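Local atomic coordinates of aspartate aminotransferase, cytoplasmic (Schizosaccharomyces pombe 972h-, PDB entry 6JPK), a protein that catalyses the reversible, pyridoxal 5'-phosphate-dependent transfer of the amino group from L-aspartate to 2-oxoglutarate, giving oxaloacetate and L-glutamate. Residues F79-F88 with R263-A271. The protein carries 1 engineered substitution. Numbering follows the deposited sequence.
With PO4 (phosphate ion), chain C.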
ATOM      1  N   PHE A  79      -4.896  -1.213 -16.447  1.00  8.42           N
ATOM      2  CA  PHE A  79      -4.040  -0.149 -15.935  1.00  7.92           C
ATOM      3  C   PHE A  79      -2.564  -0.456 -16.167  1.00  9.48           C
ATOM      4  O   PHE A  79      -1.836   0.378 -16.713  1.00  8.47           O
ATOM      5  CB  PHE A  79      -4.288   0.095 -14.446  1.00  7.60           C
ATOM      6  CG  PHE A  79      -3.225   0.964 -13.799  1.00  9.51           C
ATOM      7  CD1 PHE A  79      -3.201   2.337 -14.020  1.00  7.29           C
ATOM      8  CD2 PHE A  79      -2.239   0.399 -12.991  1.00  7.17           C
ATOM      9  CE1 PHE A  79      -2.220   3.134 -13.435  1.00  7.08           C
ATOM     10  CE2 PHE A  79      -1.254   1.192 -12.390  1.00  6.97           C
ATOM     11  CZ  PHE A  79      -1.245   2.556 -12.616  1.00  6.92           C
ATOM     12  N   THR A  80      -2.087  -1.636 -15.738  1.00  9.16           N
ATOM     13  CA  THR A  80      -0.653  -1.893 -15.854  1.00 10.53           C
ATOM     14  C   THR A  80      -0.217  -1.866 -17.312  1.00  9.55           C
ATOM     15  O   THR A  80       0.871  -1.372 -17.632  1.00  7.72           O
ATOM     16  CB  THR A  80      -0.258  -3.226 -15.207  1.00  9.77           C
ATOM     17  OG1 THR A  80      -0.944  -4.299 -15.861  1.00 10.49           O
ATOM     18  CG2 THR A  80      -0.566  -3.239 -13.691  1.00  8.15           C
ATOM     19  N   LYS A  81      -1.061  -2.369 -18.220  1.00  8.05           N
ATOM     20  CA  LYS A  81      -0.681  -2.325 -19.630  1.00 10.85           C
ATOM     21  C   LYS A  81      -0.631  -0.886 -20.138  1.00 12.24           C
ATOM     22  O   LYS A  81       0.331  -0.489 -20.802  1.00 11.34           O
ATOM     23  CB  LYS A  81      -1.639  -3.162 -20.478  1.00 15.51           C
ATOM     24  CG  LYS A  81      -1.207  -3.281 -21.954  1.00 23.22           C
ATOM     25  CD  LYS A  81      -2.240  -4.038 -22.777  1.00 29.79           C
ATOM     26  CE  LYS A  81      -1.838  -4.145 -24.245  1.00 33.78           C
ATOM     27  NZ  LYS A  81      -2.981  -4.632 -25.078  1.00 34.14           N
ATOM     28  N   ALA A  82      -1.664  -0.087 -19.834  1.00 10.41           N
ATOM     29  CA  ALA A  82      -1.706   1.303 -20.295  1.00  9.91           C
ATOM     30  C   ALA A  82      -0.601   2.148 -19.664  1.00 10.02           C
ATOM     31  O   ALA A  82      -0.062   3.057 -20.310  1.00  8.94           O
ATOM     32  CB  ALA A  82      -3.071   1.916 -19.980  1.00  8.24           C
ATOM     33  N   ALA A  83      -0.266   1.884 -18.397  1.00  7.68           N
ATOM     34  CA  ALA A  83       0.793   2.642 -17.740  1.00  7.45           C
ATOM     35  C   ALA A  83       2.133   2.434 -18.436  1.00 13.59           C
ATOM     36  O   ALA A  83       2.916   3.381 -18.595  1.00  7.44           O
ATOM     37  CB  ALA A  83       0.893   2.235 -16.270  1.00  7.23           C
ATOM     38  N   ALA A  84       2.413   1.193 -18.850  1.00  9.56           N
ATOM     39  CA  ALA A  84       3.624   0.907 -19.613  1.00  8.56           C
ATOM     40  C   ALA A  84       3.574   1.549 -20.996  1.00  9.76           C
ATOM     41  O   ALA A  84       4.589   2.061 -21.489  1.00  8.00           O
ATOM     42  CB  ALA A  84       3.811  -0.604 -19.735  1.00  7.93           C
ATOM     43  N   GLU A  85       2.414   1.502 -21.654  1.00  8.15           N
ATOM     44  CA  GLU A  85       2.323   2.058 -22.999  1.00  8.40           C
ATOM     45  C   GLU A  85       2.625   3.555 -23.010  1.00  9.65           C
ATOM     46  O   GLU A  85       3.314   4.046 -23.915  1.00  8.46           O
ATOM     47  CB  GLU A  85       0.938   1.779 -23.599  1.00 13.59           C
ATOM     48  CG  GLU A  85       0.737   0.307 -23.935  1.00 26.58           C
ATOM     49  CD  GLU A  85      -0.668  -0.039 -24.425  1.00 36.37           C
ATOM     50  OE1 GLU A  85      -0.783  -0.940 -25.288  1.00 40.03           O
ATOM     51  OE2 GLU A  85      -1.653   0.570 -23.946  1.00 38.95           O
ATOM     52  N   VAL A  86       2.139   4.299 -22.008  1.00  8.09           N
ATOM     53  CA  VAL A  86       2.340   5.749 -22.055  1.00  8.05           C
ATOM     54  C   VAL A  86       3.811   6.104 -21.799  1.00 10.83           C
ATOM     55  O   VAL A  86       4.293   7.140 -22.279  1.00  7.99           O
ATOM     56  CB  VAL A  86       1.383   6.473 -21.082  1.00  9.85           C
ATOM     57  CG1 VAL A  86       1.779   6.233 -19.629  1.00  7.60           C
ATOM     58  CG2 VAL A  86       1.327   7.993 -21.390  1.00  7.98           C
ATOM     59  N   LEU A  87       4.555   5.238 -21.086  1.00  9.06           N
ATOM     60  CA  LEU A  87       5.997   5.439 -20.899  1.00 11.37           C
ATOM     61  C   LEU A  87       6.773   5.218 -22.187  1.00 11.18           C
ATOM     62  O   LEU A  87       7.792   5.874 -22.420  1.00  8.29           O
ATOM     63  CB  LEU A  87       6.548   4.473 -19.845  1.00 11.11           C
ATOM     64  CG  LEU A  87       6.174   4.683 -18.384  1.00 16.40           C
ATOM     65  CD1 LEU A  87       6.776   3.575 -17.526  1.00 15.98           C
ATOM     66  CD2 LEU A  87       6.634   6.067 -17.917  1.00 11.61           C
ATOM     67  N   PHE A  88       6.342   4.257 -23.003  1.00  8.17           N
ATOM     68  CA  PHE A  88       7.113   3.736 -24.120  1.00 10.75           C
ATOM     69  C   PHE A  88       6.363   3.903 -25.437  1.00 12.67           C
ATOM     70  O   PHE A  88       6.384   3.017 -26.298  1.00  9.99           O
ATOM     71  CB  PHE A  88       7.467   2.261 -23.895  1.00  8.50           C
ATOM     72  CG  PHE A  88       8.390   2.025 -22.707  1.00 10.00           C
ATOM     73  CD1 PHE A  88       9.686   2.534 -22.705  1.00  9.90           C
ATOM     74  CD2 PHE A  88       7.962   1.297 -21.611  1.00 10.72           C
ATOM     75  CE1 PHE A  88      10.544   2.326 -21.619  1.00 11.51           C
ATOM     76  CE2 PHE A  88       8.812   1.083 -20.522  1.00 14.64           C
ATOM     77  CZ  PHE A  88      10.101   1.606 -20.527  1.00 12.46           C
ATOM     78  N   ARG A 263      -2.844   6.790  -4.304  1.00  6.50           N
ATOM     79  CA  ARG A 263      -1.682   5.902  -4.370  1.00 12.64           C
ATOM     80  C   ARG A 263      -1.680   5.047  -5.646  1.00 16.40           C
ATOM     81  O   ARG A 263      -1.729   3.813  -5.603  1.00 18.42           O
ATOM     82  CB  ARG A 263      -1.596   5.012  -3.122  1.00 11.36           C
ATOM     83  CG  ARG A 263      -1.847   5.721  -1.793  1.00 10.97           C
ATOM     84  CD  ARG A 263      -0.956   6.939  -1.607  1.00 10.00           C
ATOM     85  NE  ARG A 263       0.471   6.613  -1.504  1.00 11.07           N
ATOM     86  CZ  ARG A 263       1.430   7.328  -2.090  1.00 11.54           C
ATOM     87  NH1 ARG A 263       2.697   6.991  -1.944  1.00 14.40           N
ATOM     88  NH2 ARG A 263       1.113   8.371  -2.858  1.00  8.73           N
ATOM     89  N   THR A 264      -1.584   5.719  -6.792  1.00 11.17           N
ATOM     90  CA  THR A 264      -1.612   5.052  -8.094  1.00  9.88           C
ATOM     91  C   THR A 264      -0.227   5.129  -8.740  1.00  9.44           C
ATOM     92  O   THR A 264       0.243   6.216  -9.107  1.00  6.40           O
ATOM     93  CB  THR A 264      -2.683   5.672  -8.989  1.00 11.23           C
ATOM     94  OG1 THR A 264      -3.942   5.655  -8.300  1.00 12.91           O
ATOM     95  CG2 THR A 264      -2.820   4.897 -10.287  1.00  8.33           C
ATOM     96  N   GLY A 265       0.416   3.972  -8.887  1.00  8.76           N
ATOM     97  CA  GLY A 265       1.740   3.886  -9.469  1.00  6.37           C
ATOM     98  C   GLY A 265       1.958   2.517 -10.064  1.00  6.46           C
ATOM     99  O   GLY A 265       1.099   1.633  -9.985  1.00  6.55           O
ATOM    100  N   CYS A 266       3.129   2.340 -10.670  1.00  6.50           N
ATOM    101  CA  CYS A 266       3.456   1.071 -11.299  1.00  6.61           C
ATOM    102  C   CYS A 266       4.967   0.888 -11.319  1.00  7.80           C
ATOM    103  O   CYS A 266       5.700   1.839 -11.604  1.00  7.35           O
ATOM    104  CB  CYS A 266       2.893   1.016 -12.724  1.00  9.07           C
ATOM    105  SG  CYS A 266       2.704  -0.663 -13.345  1.00 10.85           S
ATOM    106  N   MET A 267       5.432  -0.322 -10.996  1.00  6.68           N
ATOM    107  CA  MET A 267       6.834  -0.679 -11.182  1.00  7.80           C
ATOM    108  C   MET A 267       6.951  -1.518 -12.444  1.00  8.09           C
ATOM    109  O   MET A 267       6.112  -2.388 -12.696  1.00  7.97           O
ATOM    110  CB  MET A 267       7.395  -1.460  -9.981  1.00  9.25           C
ATOM    111  CG  MET A 267       8.934  -1.562  -9.953  1.00 15.21           C
ATOM    112  SD  MET A 267       9.596  -3.259  -9.854  1.00 25.80           S
ATOM    113  CE  MET A 267       9.355  -3.849 -11.512  1.00 24.98           C
ATOM    114  N   HIS A 268       7.989  -1.256 -13.240  1.00  8.40           N
ATOM    115  CA  HIS A 268       8.210  -1.997 -14.478  1.00  8.92           C
ATOM    116  C   HIS A 268       9.634  -2.527 -14.513  1.00  9.24           C
ATOM    117  O   HIS A 268      10.579  -1.802 -14.183  1.00  7.38           O
ATOM    118  CB  HIS A 268       7.991  -1.135 -15.735  1.00  7.35           C
ATOM    119  CG  HIS A 268       6.694  -0.387 -15.746  1.00  9.67           C
ATOM    120  ND1 HIS A 268       5.542  -0.905 -16.295  1.00  8.14           N
ATOM    121  CD2 HIS A 268       6.373   0.847 -15.286  1.00  7.05           C
ATOM    122  CE1 HIS A 268       4.560  -0.029 -16.160  1.00  8.23           C
ATOM    123  NE2 HIS A 268       5.040   1.045 -15.556  1.00  7.98           N
ATOM    124  N   TYR A 269       9.775  -3.787 -14.911  1.00  7.69           N
ATOM    125  CA  TYR A 269      11.053  -4.365 -15.309  1.00  7.93           C
ATOM    126  C   TYR A 269      10.994  -4.607 -16.805  1.00  8.18           C
ATOM    127  O   TYR A 269      10.092  -5.305 -17.290  1.00  9.49           O
ATOM    128  CB  TYR A 269      11.348  -5.661 -14.556  1.00  8.09           C
ATOM    129  CG  TYR A 269      12.526  -6.454 -15.101  1.00  8.43           C
ATOM    130  CD1 TYR A 269      13.832  -5.994 -14.959  1.00  8.48           C
ATOM    131  CD2 TYR A 269      12.326  -7.667 -15.750  1.00  8.73           C
ATOM    132  CE1 TYR A 269      14.909  -6.726 -15.454  1.00  8.83           C
ATOM    133  CE2 TYR A 269      13.387  -8.404 -16.256  1.00  9.08           C
ATOM    134  CZ  TYR A 269      14.681  -7.932 -16.104  1.00  9.54           C
ATOM    135  OH  TYR A 269      15.744  -8.668 -16.593  1.00  9.53           O
ATOM    136  N   VAL A 270      11.929  -4.009 -17.533  1.00  8.27           N
ATOM    137  CA  VAL A 270      11.975  -4.090 -18.987  1.00  8.52           C
ATOM    138  C   VAL A 270      12.977  -5.184 -19.328  1.00 11.55           C
ATOM    139  O   VAL A 270      14.187  -4.943 -19.364  1.00  8.98           O
ATOM    140  CB  VAL A 270      12.363  -2.751 -19.625  1.00  9.30           C
ATOM    141  CG1 VAL A 270      12.339  -2.872 -21.158  1.00  8.96           C
ATOM    142  CG2 VAL A 270      11.433  -1.633 -19.143  1.00 10.24           C
ATOM    143  N   ALA A 271      12.465  -6.390 -19.585  1.00  9.34           N
ATOM    144  CA  ALA A 271      13.309  -7.551 -19.804  1.00  9.90           C
ATOM    145  C   ALA A 271      13.865  -7.575 -21.225  1.00 12.37           C
ATOM    146  O   ALA A 271      13.351  -6.918 -22.138  1.00  9.78           O
ATOM    147  CB  ALA A 271      12.524  -8.838 -19.538  1.00  9.59           C
TER
HETATM  148  P   PO4 C 501       4.426   8.969  -4.563  1.00 14.97           P
HETATM  149  O1  PO4 C 501       4.767   7.834  -3.620  1.00 11.88           O
HETATM  150  O2  PO4 C 501       3.922   8.454  -5.892  1.00 14.75           O
HETATM  151  O3  PO4 C 501       3.371   9.824  -3.892  1.00 12.88           O
HETATM  152  O4  PO4 C 501       5.627   9.838  -4.851  1.00 18.43           O
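The Phe79 ring presents its edge to the strand backbone, with Gly265 O lying in its plane 3.4 Å from CE2, while Ala83 CB rests over one face toward the rim. Thr264 CG2 meets the same ring obliquely, 3.7 Å from Phe79 CE1; CG of Phe79 stands anti to the backbone N (chi1 167°), which turns the ring toward the strand. The imidazole of His268 has Thr80 O near its plane at the edge, and Leu87 CD1 approaches its CD2 obliquely, at 3.6 Å. Ser102 and Gln251 bond ND1 and NE2, fixing the rotation of this buried ring. Farther along, Phe88 CZ meets Val270 CG2 at 3.8 Å. The Arg263 guanidinium grips a phosphate ion through NH1 to O1 (2.8 Å) and NH2 to O3 (2.9 Å). Ser107, Gly108, Thr109, Ser252 and Tyr70 of the second subunit also bind this ion, consistent with the pocket for the phosphate of pyridoxal 5'-phosphate. A leucine here would probably leave the phosphate without this charged mate and Ile292 O of the second subunit without its donor. Helix segment 79-87 crosses strand 264-270 at -72° on one side of the large mixed sheet; helices 107-127 and 274-289 cover the opposite side through Met267.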